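Local coordinates for protein CytC3 (Streptomyces, PDB 3GJA) that is a nonheme iron halogenase that probably replaces a hydrogen on an unactivated carbon of its substrate with a halogen, at residues G27-F32 against G229-F234; P130-P135 against R259-Q264; P141-T146 against I233-T238; W150-H155 against M224-G229. All coordinates share one frame; numbering follows the deposited sequence.

From the N terminus, 27-32 waits almost two hundred residues for its partner 229-234, so contact 1 puts strand 25-30 at the edge of the main antiparallel sheet, beside strand 230-235. Contact 2 opens inside that loop at 130-135 but closes beyond it at 259-264, so the two cross; it ties the small two-stranded sheet to the end of strand 253-262. Contact 3, from 141-146 to 233-238, lies within contact 2 and ends on the strand used by contact 1, sharing Ile-233 and Phe-234. Contact 4, from 150-155 to 224-229, is innermost; it joins the end of strand 147-152 to the loop entering strand 230-235 and shares Gly-229 with contact 1.

Contact 1: G27-F32 against G229-F234; sequences GPVKIF and GEAVIF
Four backbone hydrogen bonds hold this antiparallel edge. Val-29 and Ala-231 form a hydrogen-bonded pair, Val-29 N reaching Ala-231 O at 2.9 Å and Ala-231 N returning to Val-29 O at 2.8 Å, each donor lying in the acceptor's carbonyl plane. Next to them Gly-229 O takes two donors: Ile-31 N at 2.8 Å, nearly along the C=O axis, and Phe-32 N at 3.1 Å, on a lone pair. Two successive N-H groups facing one carbonyl, with Ile-31 at phi/psi -102°/-43°, follow the pattern of a classic beta bulge where the strand ends. Weaker CA-H...O contacts line the same seam, among them Pro-28 CA to Ala-231 O at 3.4 Å. On the Val-29/Ala-231 face, Ile-31 CG1 rests on Ala-231 CB at 3.7 Å and Val-29 CG2 meets Ile-233 CD1 at 4.2 Å, under helix 84-94. On the other face the cis-proline Pro-28 lies alongside Glu-230, its CB 3.9 Å from CD of the carboxylate, whose OE1 accepts from Lys-227 N; Lys-30 NZ turns to a salt bridge with Glu-33. Hydrogen bonding across the strands is all main-chain, with apolar side chains on one face and Pro-28, Glu-230 and Lys-30 on the other, the charges met by Lys-227 N and Glu-33.

Contact 2: P130-P135 against R259-Q264; sequences PQIIWP and RYVPTQ. With ACT (acetate ion), chain C.
The side chains of Trp-134 and Pro-262 run at about a right angle to each other, the benzo end of the indole bearing on the proline: CH2 is 3.5 Å from Pro-262 CD, with CG equally near. Toward the pyrrole end the indole and Val-261 slide past each other in opposite directions, bringing Val-261 CG2 to 3.8 Å from Trp-134 NE1. That nitrogen is not idle, for it donates to Gly-145 O. The same methyl, Val-261 CG2, meets Ile-132 CG2 at 4.3 Å. Strand 132-133 pairs with 266-267 in a small antiparallel sheet, while 253-262 belongs to the main sheet of the cupin-type barrel, so side chains bridge the two without a hydrogen bond between the segments. Beyond Pro-262, Gln-264 starts from a nearly eclipsed chi1 of 7° and bends again at chi2. Its amide plane thereby stands 85° from the indole, NE2 lying 4.0 Å from Trp-134 CE3 and 3.6 Å from Pro-135 CG, across the proline ring. Away from this cluster the extended Gln-131 donates from NE2 to acetate O at 2.9 Å, with 153° at the hydrogen; NE2 also meets Thr-122 O and OE1 accepts from Arg-102. The acetate probably comes from the crystallisation liquor; the presumably positive Lys-62 and Arg-102, which bind it together with His-125 N, would be expected to stabilise its charge.

Contact 3: P141-T146 against I233-T238; sequences PAFIGT and IFWSNT
A loop meets the end of a strand here: 141-146, just before strand 147-152, closes on the end of 230-235 and the type I turn that follows it, through two hydrogen bonds and one aromatic pair. Thr-146 N donates to Ser-236 OG at 3.1 Å, and Ser-236 N returns to Thr-146 O at 2.9 Å from 30° above the carbonyl plane. OG of Ser-236, set between its own backbone N and carbonyl carbon (chi1 53°), is thus presented to the loop. Strands 230-235 and 147-152 are antiparallel neighbours in the main sheet of the cupin-type barrel; Ser-236 N to Thr-146 O prolongs their pairing, while OG stands in for a backbone acceptor to Thr-146 N. Packing there is tight, Thr-146 CG2 lying 3.4 Å from Ser-236 CB, while Thr-146 OG1 bonds to Tyr-260 O and Trp-101 NE1. Phe-143, its CG anti to the backbone N, turns an edge to the face of Trp-235 in a T-shaped stack, centroid to six-membered-ring centroid 5.2 Å, planes at 84°. CE2 of Phe-143 comes within 3.5 Å of Trp-235 CZ3. Gly-145 N lies 3.5 Å above the plane of the Phe-143 ring, over its centre, and Phe-143 also meets Trp-134 edge-to-face.

Contact 4: W150-H155 against M224-G229; sequences WTAFTH and MVLKPG. With ACT (acetate ion), chain E.
One hydrogen bond crosses between the segments: Gly-229 N to Ala-152 O at 2.9 Å, almost straight at 169° and nearly along the C=O axis. Since Ala-152 N bonds to Glu-230 O, Gly-229 and Glu-230 sit opposite Ala-152 in a G1 beta bulge at the start of strand 230-235. The positive phi of Gly-229 (98°) suits glycine, as a CB would jam against the preceding carbonyl O. CA-H...O contacts add to this, Pro-228 CA approaching that same Ala-152 O at 3.4 Å and His-155 CA Leu-226 O at 3.6 Å. In the apolar group Leu-226 points at the strand: its CB touches Ala-152 CB at 3.7 Å, and its CD1 comes obliquely to CE3 of Trp-150 at 3.7 Å. The ring of Pro-228 sits against the bend after the strand, CG 3.8 Å from His-155 N, while His-155 NE2 bonds to Asp-251. Trp-150 NE1 donates to OXT of an acetate ion, probably from the crystallisation liquor, at 2.6 Å, 143° at the hydrogen. The indole thus turns its CE3/CZ3 side to Leu-226 and its N-H to the acetate, whose charge would be expected to polarise it; the Gly-229 N bond joins the loop to the end of strand 147-152.

Contact 1: G27-F32 against G229-F234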
loop_
_atom_site.group_PDB
_atom_site.type_symbol
_atom_site.label_atom_id
_atom_site.label_comp_id
_atom_site.label_asym_id
_atom_site.label_seq_id
_atom_site.Cartn_x
_atom_site.Cartn_y
_atom_site.Cartn_z
ATOM N N GLY A 27 1.512 -6.197 12.942
ATOM C CA GLY A 27 2.729 -5.422 12.887
ATOM C C GLY A 27 3.149 -5.096 14.302
ATOM O O GLY A 27 2.373 -5.285 15.242
ATOM N N PRO A 28 4.376 -4.599 14.486
ATOM C CA PRO A 28 5.320 -4.361 13.387
ATOM C C PRO A 28 6.004 -5.607 12.810
ATOM O O PRO A 28 6.175 -6.612 13.497
ATOM C CB PRO A 28 6.330 -3.403 14.011
ATOM C CG PRO A 28 6.345 -3.824 15.447
ATOM C CD PRO A 28 4.879 -4.028 15.748
ATOM N N VAL A 29 6.374 -5.530 11.535
ATOM C CA VAL A 29 7.096 -6.608 10.857
ATOM C C VAL A 29 8.273 -5.911 10.179
ATOM O O VAL A 29 8.105 -4.860 9.551
ATOM C CB VAL A 29 6.246 -7.338 9.784
ATOM C CG1 VAL A 29 5.131 -8.128 10.450
ATOM C CG2 VAL A 29 5.681 -6.343 8.793
ATOM N N LYS A 30 9.457 -6.492 10.320
ATOM C CA LYS A 30 10.655 -5.900 9.758
ATOM C C LYS A 30 10.843 -6.161 8.277
ATOM O O LYS A 30 10.857 -7.303 7.828
ATOM C CB LYS A 30 11.888 -6.380 10.522
ATOM C CG LYS A 30 13.181 -5.716 10.066
ATOM C CD LYS A 30 14.293 -5.875 11.091
ATOM C CE LYS A 30 14.647 -7.330 11.328
ATOM N NZ LYS A 30 15.683 -7.463 12.399
ATOM N N ILE A 31 10.987 -5.081 7.523
ATOM C CA ILE A 31 11.205 -5.175 6.090
ATOM C C ILE A 31 12.693 -4.933 5.854
ATOM O O ILE A 31 13.332 -5.637 5.082
ATOM C CB ILE A 31 10.388 -4.107 5.334
ATOM C CG1 ILE A 31 8.900 -4.240 5.695
ATOM C CG2 ILE A 31 10.633 -4.231 3.835
ATOM C CD1 ILE A 31 8.298 -5.608 5.436
ATOM N N PHE A 32 13.232 -3.933 6.546
ATOM C CA PHE A 32 14.642 -3.564 6.450
ATOM C C PHE A 32 15.141 -3.133 7.824
ATOM O O PHE A 32 14.345 -2.754 8.684
ATOM C CB PHE A 32 14.829 -2.368 5.517
ATOM C CG PHE A 32 14.669 -2.684 4.068
ATOM C CD1 PHE A 32 15.535 -3.571 3.435
ATOM C CD2 PHE A 32 13.681 -2.058 3.316
ATOM C CE1 PHE A 32 15.421 -3.827 2.073
ATOM C CE2 PHE A 32 13.558 -2.308 1.953
ATOM C CZ PHE A 32 14.432 -3.196 1.331
ATOM N N GLY A 229 12.028 1.171 8.570
ATOM C CA GLY A 229 12.236 -0.182 8.091
ATOM C C GLY A 229 11.174 -1.162 8.542
ATOM O O GLY A 229 11.082 -2.281 8.021
ATOM N N GLU A 230 10.371 -0.764 9.520
ATOM C CA GLU A 230 9.308 -1.643 9.984
ATOM C C GLU A 230 8.028 -1.286 9.254
ATOM O O GLU A 230 7.881 -0.178 8.746
ATOM C CB GLU A 230 9.085 -1.499 11.486
ATOM C CG GLU A 230 10.278 -1.885 12.325
ATOM C CD GLU A 230 9.952 -1.890 13.801
ATOM O OE1 GLU A 230 9.361 -0.898 14.287
ATOM O OE2 GLU A 230 10.292 -2.883 14.478
ATOM N N ALA A 231 7.100 -2.228 9.210
ATOM C CA ALA A 231 5.838 -1.995 8.545
ATOM C C ALA A 231 4.685 -2.606 9.314
ATOM O O ALA A 231 4.869 -3.473 10.178
ATOM C CB ALA A 231 5.872 -2.587 7.140
ATOM N N VAL A 232 3.490 -2.125 8.999
ATOM C CA VAL A 232 2.289 -2.660 9.585
ATOM C C VAL A 232 1.491 -3.110 8.368
ATOM O O VAL A 232 1.459 -2.425 7.346
ATOM C CB VAL A 232 1.505 -1.604 10.404
ATOM C CG1 VAL A 232 1.133 -0.414 9.535
ATOM C CG2 VAL A 232 0.256 -2.246 10.999
ATOM N N ILE A 233 0.891 -4.285 8.455
ATOM C CA ILE A 233 0.107 -4.801 7.354
ATOM C C ILE A 233 -1.342 -4.834 7.804
ATOM O O ILE A 233 -1.647 -5.305 8.905
ATOM C CB ILE A 233 0.571 -6.223 6.956
ATOM C CG1 ILE A 233 2.071 -6.198 6.618
ATOM C CG2 ILE A 233 -0.247 -6.727 5.760
ATOM C CD1 ILE A 233 2.639 -7.540 6.189
ATOM N N PHE A 234 -2.235 -4.333 6.957
ATOM C CA PHE A 234 -3.649 -4.299 7.300
ATOM C C PHE A 234 -4.551 -4.205 6.088
ATOM O O PHE A 234 -4.139 -3.745 5.018
ATOM C CB PHE A 234 -3.936 -3.089 8.195
ATOM C CG PHE A 234 -3.542 -1.761 7.579
ATOM C CD1 PHE A 234 -2.252 -1.256 7.734
ATOM C CD2 PHE A 234 -4.467 -1.010 6.854
ATOM C CE1 PHE A 234 -1.887 -0.017 7.183
ATOM C CE2 PHE A 234 -4.115 0.232 6.295
ATOM C CZ PHE A 234 -2.821 0.728 6.463
#

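Contact 2: P130-P135 against R259-Q264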
loop_
_atom_site.group_PDB
_atom_site.type_symbol
_atom_site.label_atom_id
_atom_site.label_comp_id
_atom_site.label_asym_id
_atom_site.label_seq_id
_atom_site.Cartn_x
_atom_site.Cartn_y
_atom_site.Cartn_z
ATOM N N PRO A 130 -15.431 2.309 -8.021
ATOM C CA PRO A 130 -14.642 1.353 -7.245
ATOM C C PRO A 130 -13.378 1.051 -8.041
ATOM O O PRO A 130 -13.449 0.691 -9.216
ATOM C CB PRO A 130 -15.575 0.154 -7.141
ATOM C CG PRO A 130 -16.254 0.176 -8.467
ATOM C CD PRO A 130 -16.589 1.648 -8.647
ATOM N N GLN A 131 -12.221 1.217 -7.409
ATOM C CA GLN A 131 -10.955 0.969 -8.090
ATOM C C GLN A 131 -10.569 -0.495 -7.952
ATOM O O GLN A 131 -9.701 -0.992 -8.667
ATOM C CB GLN A 131 -9.860 1.865 -7.499
ATOM C CG GLN A 131 -10.231 3.343 -7.464
ATOM C CD GLN A 131 -9.186 4.212 -6.777
ATOM O OE1 GLN A 131 -8.336 4.812 -7.428
ATOM N NE2 GLN A 131 -9.245 4.274 -5.454
ATOM N N ILE A 132 -11.247 -1.184 -7.040
ATOM C CA ILE A 132 -10.978 -2.587 -6.762
ATOM C C ILE A 132 -12.273 -3.396 -6.719
ATOM O O ILE A 132 -13.226 -3.016 -6.037
ATOM C CB ILE A 132 -10.253 -2.731 -5.395
ATOM C CG1 ILE A 132 -8.833 -2.160 -5.493
ATOM C CG2 ILE A 132 -10.253 -4.183 -4.941
ATOM C CD1 ILE A 132 -7.913 -2.916 -6.450
ATOM N N ILE A 133 -12.302 -4.511 -7.449
ATOM C CA ILE A 133 -13.483 -5.378 -7.475
ATOM C C ILE A 133 -13.111 -6.857 -7.389
ATOM O O ILE A 133 -12.442 -7.387 -8.276
ATOM C CB ILE A 133 -14.315 -5.183 -8.764
ATOM C CG1 ILE A 133 -14.923 -3.779 -8.805
ATOM C CG2 ILE A 133 -15.428 -6.223 -8.821
ATOM C CD1 ILE A 133 -15.987 -3.541 -7.759
ATOM N N TRP A 134 -13.539 -7.513 -6.316
ATOM C CA TRP A 134 -13.282 -8.936 -6.138
ATOM C C TRP A 134 -14.452 -9.703 -6.753
ATOM O O TRP A 134 -15.563 -9.181 -6.847
ATOM C CB TRP A 134 -13.207 -9.306 -4.657
ATOM C CG TRP A 134 -11.978 -8.868 -3.946
ATOM C CD1 TRP A 134 -11.559 -7.585 -3.739
ATOM C CD2 TRP A 134 -11.030 -9.715 -3.282
ATOM N NE1 TRP A 134 -10.410 -7.579 -2.982
ATOM C CE2 TRP A 134 -10.062 -8.872 -2.687
ATOM C CE3 TRP A 134 -10.903 -11.104 -3.130
ATOM C CZ2 TRP A 134 -8.978 -9.371 -1.947
ATOM C CZ3 TRP A 134 -9.825 -11.603 -2.393
ATOM C CH2 TRP A 134 -8.877 -10.733 -1.811
ATOM N N PRO A 135 -14.217 -10.956 -7.177
ATOM C CA PRO A 135 -15.305 -11.741 -7.769
ATOM C C PRO A 135 -16.331 -12.087 -6.696
ATOM O O PRO A 135 -15.988 -12.225 -5.520
ATOM C CB PRO A 135 -14.584 -12.971 -8.311
ATOM C CG PRO A 135 -13.441 -13.139 -7.350
ATOM C CD PRO A 135 -12.955 -11.718 -7.174
ATOM N N ARG A 259 -0.101 -1.428 -1.941
ATOM C CA ARG A 259 -1.359 -2.154 -1.801
ATOM C C ARG A 259 -1.443 -3.377 -2.719
ATOM O O ARG A 259 -1.146 -3.307 -3.917
ATOM C CB ARG A 259 -2.508 -1.163 -2.033
ATOM C CG ARG A 259 -2.090 0.251 -1.615
ATOM C CD ARG A 259 -3.235 1.240 -1.413
ATOM N NE ARG A 259 -3.971 0.948 -0.192
ATOM C CZ ARG A 259 -4.329 1.854 0.713
ATOM N NH1 ARG A 259 -4.017 3.132 0.549
ATOM N NH2 ARG A 259 -5.012 1.473 1.780
ATOM N N TYR A 260 -1.840 -4.503 -2.135
ATOM C CA TYR A 260 -1.913 -5.758 -2.866
ATOM C C TYR A 260 -3.292 -6.378 -2.978
ATOM O O TYR A 260 -4.162 -6.179 -2.130
ATOM C CB TYR A 260 -0.968 -6.783 -2.239
ATOM C CG TYR A 260 0.459 -6.305 -2.144
ATOM C CD1 TYR A 260 0.833 -5.345 -1.200
ATOM C CD2 TYR A 260 1.434 -6.790 -3.017
ATOM C CE1 TYR A 260 2.144 -4.877 -1.129
ATOM C CE2 TYR A 260 2.747 -6.329 -2.956
ATOM C CZ TYR A 260 3.096 -5.369 -2.011
ATOM O OH TYR A 260 4.383 -4.891 -1.973
ATOM N N VAL A 261 -3.458 -7.162 -4.032
ATOM C CA VAL A 261 -4.707 -7.829 -4.314
ATOM C C VAL A 261 -4.377 -9.077 -5.153
ATOM O O VAL A 261 -3.469 -9.047 -5.988
ATOM C CB VAL A 261 -5.625 -6.857 -5.087
ATOM C CG1 VAL A 261 -5.425 -7.009 -6.591
ATOM C CG2 VAL A 261 -7.051 -7.051 -4.665
ATOM N N PRO A 262 -5.078 -10.201 -4.914
ATOM C CA PRO A 262 -4.802 -11.414 -5.693
ATOM C C PRO A 262 -5.206 -11.223 -7.151
ATOM O O PRO A 262 -6.038 -10.370 -7.453
ATOM C CB PRO A 262 -5.628 -12.485 -4.974
ATOM C CG PRO A 262 -6.765 -11.713 -4.411
ATOM C CD PRO A 262 -6.082 -10.470 -3.872
ATOM N N THR A 263 -4.607 -12.010 -8.045
ATOM C CA THR A 263 -4.863 -11.927 -9.491
ATOM C C THR A 263 -6.332 -11.966 -9.944
ATOM O O THR A 263 -6.697 -11.369 -10.956
ATOM C CB THR A 263 -4.111 -13.054 -10.244
ATOM O OG1 THR A 263 -4.372 -14.314 -9.608
ATOM C CG2 THR A 263 -2.610 -12.790 -10.252
ATOM N N GLN A 264 -7.160 -12.685 -9.206
ATOM C CA GLN A 264 -8.575 -12.811 -9.528
ATOM C C GLN A 264 -9.300 -11.478 -9.403
ATOM O O GLN A 264 -10.415 -11.312 -9.906
ATOM C CB GLN A 264 -9.202 -13.822 -8.584
ATOM C CG GLN A 264 -8.230 -14.255 -7.491
ATOM C CD GLN A 264 -8.829 -14.136 -6.123
ATOM O OE1 GLN A 264 -8.187 -14.437 -5.124
ATOM N NE2 GLN A 264 -10.077 -13.690 -6.065
HETATM C C ACT C . -8.347 7.561 -5.025
HETATM O O ACT C . -7.772 6.520 -4.390
HETATM O OXT ACT C . -9.236 8.185 -4.486
HETATM C CH3 ACT C . -7.887 7.949 -6.407
#

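Contact 3: P141-T146 against I233-T238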
loop_
_atom_site.group_PDB
_atom_site.type_symbol
_atom_site.label_atom_id
_atom_site.label_comp_id
_atom_site.label_asym_id
_atom_site.label_seq_id
_atom_site.Cartn_x
_atom_site.Cartn_y
_atom_site.Cartn_z
ATOM N N PRO A 141 -22.958 -8.822 -2.992
ATOM C CA PRO A 141 -22.110 -7.683 -3.356
ATOM C C PRO A 141 -20.650 -8.122 -3.419
ATOM O O PRO A 141 -20.281 -9.148 -2.848
ATOM C CB PRO A 141 -22.373 -6.692 -2.230
ATOM C CG PRO A 141 -22.582 -7.598 -1.051
ATOM C CD PRO A 141 -23.488 -8.663 -1.627
ATOM N N ALA A 142 -19.820 -7.346 -4.106
ATOM C CA ALA A 142 -18.409 -7.686 -4.244
ATOM C C ALA A 142 -17.518 -7.024 -3.194
ATOM O O ALA A 142 -17.666 -5.840 -2.892
ATOM C CB ALA A 142 -17.927 -7.313 -5.639
ATOM N N PHE A 143 -16.598 -7.804 -2.640
ATOM C CA PHE A 143 -15.651 -7.309 -1.647
ATOM C C PHE A 143 -14.742 -6.328 -2.384
ATOM O O PHE A 143 -14.495 -6.495 -3.578
ATOM C CB PHE A 143 -14.843 -8.480 -1.084
ATOM C CG PHE A 143 -13.813 -8.083 -0.063
ATOM C CD1 PHE A 143 -14.184 -7.423 1.103
ATOM C CD2 PHE A 143 -12.470 -8.414 -0.251
ATOM C CE1 PHE A 143 -13.238 -7.101 2.073
ATOM C CE2 PHE A 143 -11.512 -8.098 0.712
ATOM C CZ PHE A 143 -11.895 -7.440 1.877
ATOM N N ILE A 144 -14.253 -5.305 -1.688
ATOM C CA ILE A 144 -13.398 -4.309 -2.336
ATOM C C ILE A 144 -12.152 -3.934 -1.543
ATOM O O ILE A 144 -11.563 -2.877 -1.773
ATOM C CB ILE A 144 -14.179 -3.014 -2.607
ATOM C CG1 ILE A 144 -14.656 -2.419 -1.280
ATOM C CG2 ILE A 144 -15.368 -3.295 -3.519
ATOM C CD1 ILE A 144 -15.226 -1.031 -1.406
ATOM N N GLY A 145 -11.748 -4.793 -0.616
ATOM C CA GLY A 145 -10.577 -4.502 0.188
ATOM C C GLY A 145 -9.255 -4.819 -0.491
ATOM O O GLY A 145 -9.203 -5.533 -1.494
ATOM N N THR A 146 -8.175 -4.282 0.064
ATOM C CA THR A 146 -6.847 -4.506 -0.481
ATOM C C THR A 146 -5.835 -4.538 0.667
ATOM O O THR A 146 -5.841 -3.670 1.538
ATOM C CB THR A 146 -6.467 -3.392 -1.479
ATOM O OG1 THR A 146 -5.164 -3.647 -2.020
ATOM C CG2 THR A 146 -6.456 -2.033 -0.786
ATOM N N ILE A 233 0.891 -4.285 8.455
ATOM C CA ILE A 233 0.107 -4.801 7.354
ATOM C C ILE A 233 -1.342 -4.834 7.804
ATOM O O ILE A 233 -1.647 -5.305 8.905
ATOM C CB ILE A 233 0.571 -6.223 6.956
ATOM C CG1 ILE A 233 2.071 -6.198 6.618
ATOM C CG2 ILE A 233 -0.247 -6.727 5.760
ATOM C CD1 ILE A 233 2.639 -7.540 6.189
ATOM N N PHE A 234 -2.235 -4.333 6.957
ATOM C CA PHE A 234 -3.649 -4.299 7.300
ATOM C C PHE A 234 -4.551 -4.205 6.088
ATOM O O PHE A 234 -4.139 -3.745 5.018
ATOM C CB PHE A 234 -3.936 -3.089 8.195
ATOM C CG PHE A 234 -3.542 -1.761 7.579
ATOM C CD1 PHE A 234 -2.252 -1.256 7.734
ATOM C CD2 PHE A 234 -4.467 -1.010 6.854
ATOM C CE1 PHE A 234 -1.887 -0.017 7.183
ATOM C CE2 PHE A 234 -4.115 0.232 6.295
ATOM C CZ PHE A 234 -2.821 0.728 6.463
ATOM N N TRP A 235 -5.792 -4.646 6.258
ATOM C CA TRP A 235 -6.775 -4.535 5.196
ATOM C C TRP A 235 -7.022 -3.034 5.100
ATOM O O TRP A 235 -7.137 -2.356 6.123
ATOM C CB TRP A 235 -8.077 -5.231 5.587
ATOM C CG TRP A 235 -8.097 -6.699 5.332
ATOM C CD1 TRP A 235 -8.155 -7.693 6.266
ATOM C CD2 TRP A 235 -8.121 -7.344 4.053
ATOM N NE1 TRP A 235 -8.221 -8.916 5.649
ATOM C CE2 TRP A 235 -8.202 -8.733 4.289
ATOM C CE3 TRP A 235 -8.081 -6.882 2.729
ATOM C CZ2 TRP A 235 -8.246 -9.670 3.250
ATOM C CZ3 TRP A 235 -8.126 -7.816 1.693
ATOM C CH2 TRP A 235 -8.208 -9.195 1.962
ATOM N N SER A 236 -7.094 -2.516 3.881
ATOM C CA SER A 236 -7.317 -1.092 3.668
ATOM C C SER A 236 -8.539 -0.549 4.420
ATOM O O SER A 236 -8.582 0.631 4.775
ATOM C CB SER A 236 -7.486 -0.822 2.174
ATOM O OG SER A 236 -8.497 -1.663 1.633
ATOM N N ASN A 237 -9.524 -1.408 4.662
ATOM C CA ASN A 237 -10.752 -0.997 5.341
ATOM C C ASN A 237 -10.806 -1.309 6.837
ATOM O O ASN A 237 -11.866 -1.218 7.454
ATOM C CB ASN A 237 -11.958 -1.631 4.645
ATOM C CG ASN A 237 -11.952 -3.143 4.728
ATOM O OD1 ASN A 237 -10.916 -3.782 4.543
ATOM N ND2 ASN A 237 -13.117 -3.729 4.995
ATOM N N THR A 238 -9.670 -1.671 7.425
ATOM C CA THR A 238 -9.646 -1.982 8.847
ATOM C C THR A 238 -9.884 -0.730 9.684
ATOM O O THR A 238 -9.392 0.351 9.367
ATOM C CB THR A 238 -8.299 -2.608 9.258
ATOM O OG1 THR A 238 -8.134 -3.852 8.569
ATOM C CG2 THR A 238 -8.251 -2.851 10.759
#

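Contact 4: W150-H155 against M224-G229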
loop_
_atom_site.group_PDB
_atom_site.type_symbol
_atom_site.label_atom_id
_atom_site.label_comp_id
_atom_site.label_asym_id
_atom_site.label_seq_id
_atom_site.Cartn_x
_atom_site.Cartn_y
_atom_site.Cartn_z
ATOM N N TRP A 150 2.177 -0.847 4.978
ATOM C CA TRP A 150 2.628 0.509 5.316
ATOM C C TRP A 150 4.031 0.470 5.935
ATOM O O TRP A 150 4.185 0.120 7.108
ATOM C CB TRP A 150 1.645 1.104 6.325
ATOM C CG TRP A 150 1.542 2.596 6.385
ATOM C CD1 TRP A 150 0.577 3.369 5.801
ATOM C CD2 TRP A 150 2.331 3.484 7.190
ATOM N NE1 TRP A 150 0.703 4.678 6.204
ATOM C CE2 TRP A 150 1.770 4.780 7.056
ATOM C CE3 TRP A 150 3.451 3.314 8.016
ATOM C CZ2 TRP A 150 2.289 5.897 7.719
ATOM C CZ3 TRP A 150 3.971 4.431 8.681
ATOM C CH2 TRP A 150 3.387 5.704 8.528
ATOM N N THR A 151 5.044 0.822 5.151
ATOM C CA THR A 151 6.421 0.828 5.636
ATOM C C THR A 151 6.811 2.215 6.134
ATOM O O THR A 151 6.568 3.219 5.464
ATOM C CB THR A 151 7.426 0.419 4.525
ATOM O OG1 THR A 151 7.102 -0.888 4.033
ATOM C CG2 THR A 151 8.854 0.392 5.073
ATOM N N ALA A 152 7.420 2.268 7.312
ATOM C CA ALA A 152 7.861 3.537 7.873
ATOM C C ALA A 152 9.236 3.860 7.292
ATOM O O ALA A 152 10.193 3.124 7.516
ATOM C CB ALA A 152 7.940 3.433 9.390
ATOM N N PHE A 153 9.330 4.945 6.529
ATOM C CA PHE A 153 10.601 5.344 5.923
ATOM C C PHE A 153 11.336 6.231 6.915
ATOM O O PHE A 153 12.558 6.365 6.888
ATOM C CB PHE A 153 10.351 6.112 4.616
ATOM C CG PHE A 153 10.176 5.223 3.401
ATOM C CD1 PHE A 153 10.050 3.842 3.536
ATOM C CD2 PHE A 153 10.130 5.775 2.128
ATOM C CE1 PHE A 153 9.886 3.023 2.423
ATOM C CE2 PHE A 153 9.962 4.961 0.998
ATOM C CZ PHE A 153 9.842 3.588 1.148
ATOM N N THR A 154 10.543 6.834 7.784
ATOM C CA THR A 154 11.002 7.718 8.840
ATOM C C THR A 154 10.414 7.035 10.077
ATOM O O THR A 154 9.600 6.129 9.933
ATOM C CB THR A 154 10.375 9.111 8.616
ATOM O OG1 THR A 154 11.394 10.046 8.252
ATOM C CG2 THR A 154 9.633 9.573 9.824
ATOM N N HIS A 155 10.812 7.415 11.281
ATOM C CA HIS A 155 10.205 6.751 12.426
ATOM C C HIS A 155 8.756 7.239 12.543
ATOM O O HIS A 155 8.449 8.383 12.217
ATOM C CB HIS A 155 10.971 7.052 13.730
ATOM C CG HIS A 155 10.935 8.492 14.146
ATOM N ND1 HIS A 155 11.092 8.890 15.458
ATOM C CD2 HIS A 155 10.796 9.631 13.424
ATOM C CE1 HIS A 155 11.051 10.209 15.526
ATOM N NE2 HIS A 155 10.873 10.683 14.306
ATOM N N MET A 224 0.381 2.304 16.700
ATOM C CA MET A 224 1.264 1.397 15.975
ATOM C C MET A 224 2.570 2.141 15.691
ATOM O O MET A 224 2.772 2.696 14.603
ATOM C CB MET A 224 0.608 0.934 14.667
ATOM C CG MET A 224 1.440 -0.057 13.841
ATOM S SD MET A 224 1.998 -1.542 14.742
ATOM C CE MET A 224 0.438 -2.417 14.983
ATOM N N VAL A 225 3.438 2.165 16.698
ATOM C CA VAL A 225 4.735 2.817 16.606
ATOM C C VAL A 225 5.657 1.972 15.729
ATOM O O VAL A 225 5.706 0.752 15.873
ATOM C CB VAL A 225 5.356 2.974 18.008
ATOM C CG1 VAL A 225 6.754 3.547 17.908
ATOM C CG2 VAL A 225 4.473 3.872 18.852
ATOM N N LEU A 226 6.399 2.621 14.835
ATOM C CA LEU A 226 7.286 1.898 13.929
ATOM C C LEU A 226 8.663 2.527 13.802
ATOM O O LEU A 226 8.803 3.740 13.775
ATOM C CB LEU A 226 6.662 1.828 12.526
ATOM C CG LEU A 226 5.280 1.190 12.357
ATOM C CD1 LEU A 226 4.739 1.498 10.957
ATOM C CD2 LEU A 226 5.368 -0.308 12.596
ATOM N N LYS A 227 9.689 1.695 13.709
ATOM C CA LYS A 227 11.034 2.208 13.528
ATOM C C LYS A 227 11.236 2.249 12.025
ATOM O O LYS A 227 10.474 1.635 11.277
ATOM C CB LYS A 227 12.053 1.260 14.150
ATOM C CG LYS A 227 11.873 1.085 15.641
ATOM C CD LYS A 227 12.953 0.198 16.221
ATOM C CE LYS A 227 12.761 0.029 17.717
ATOM N NZ LYS A 227 13.804 -0.862 18.296
ATOM N N PRO A 228 12.243 2.990 11.555
ATOM C CA PRO A 228 12.440 3.020 10.104
ATOM C C PRO A 228 12.683 1.585 9.647
ATOM O O PRO A 228 13.438 0.850 10.284
ATOM C CB PRO A 228 13.685 3.892 9.944
ATOM C CG PRO A 228 13.604 4.819 11.120
ATOM C CD PRO A 228 13.182 3.898 12.240
ATOM N N GLY A 229 12.028 1.171 8.570
ATOM C CA GLY A 229 12.236 -0.182 8.091
ATOM C C GLY A 229 11.174 -1.162 8.542
ATOM O O GLY A 229 11.082 -2.281 8.021
HETATM C C ACT E . -2.143 7.029 6.674
HETATM O O ACT E . -1.591 8.134 7.215
HETATM O OXT ACT E . -1.438 6.180 6.200
HETATM C CH3 ACT E . -3.642 6.855 6.657
#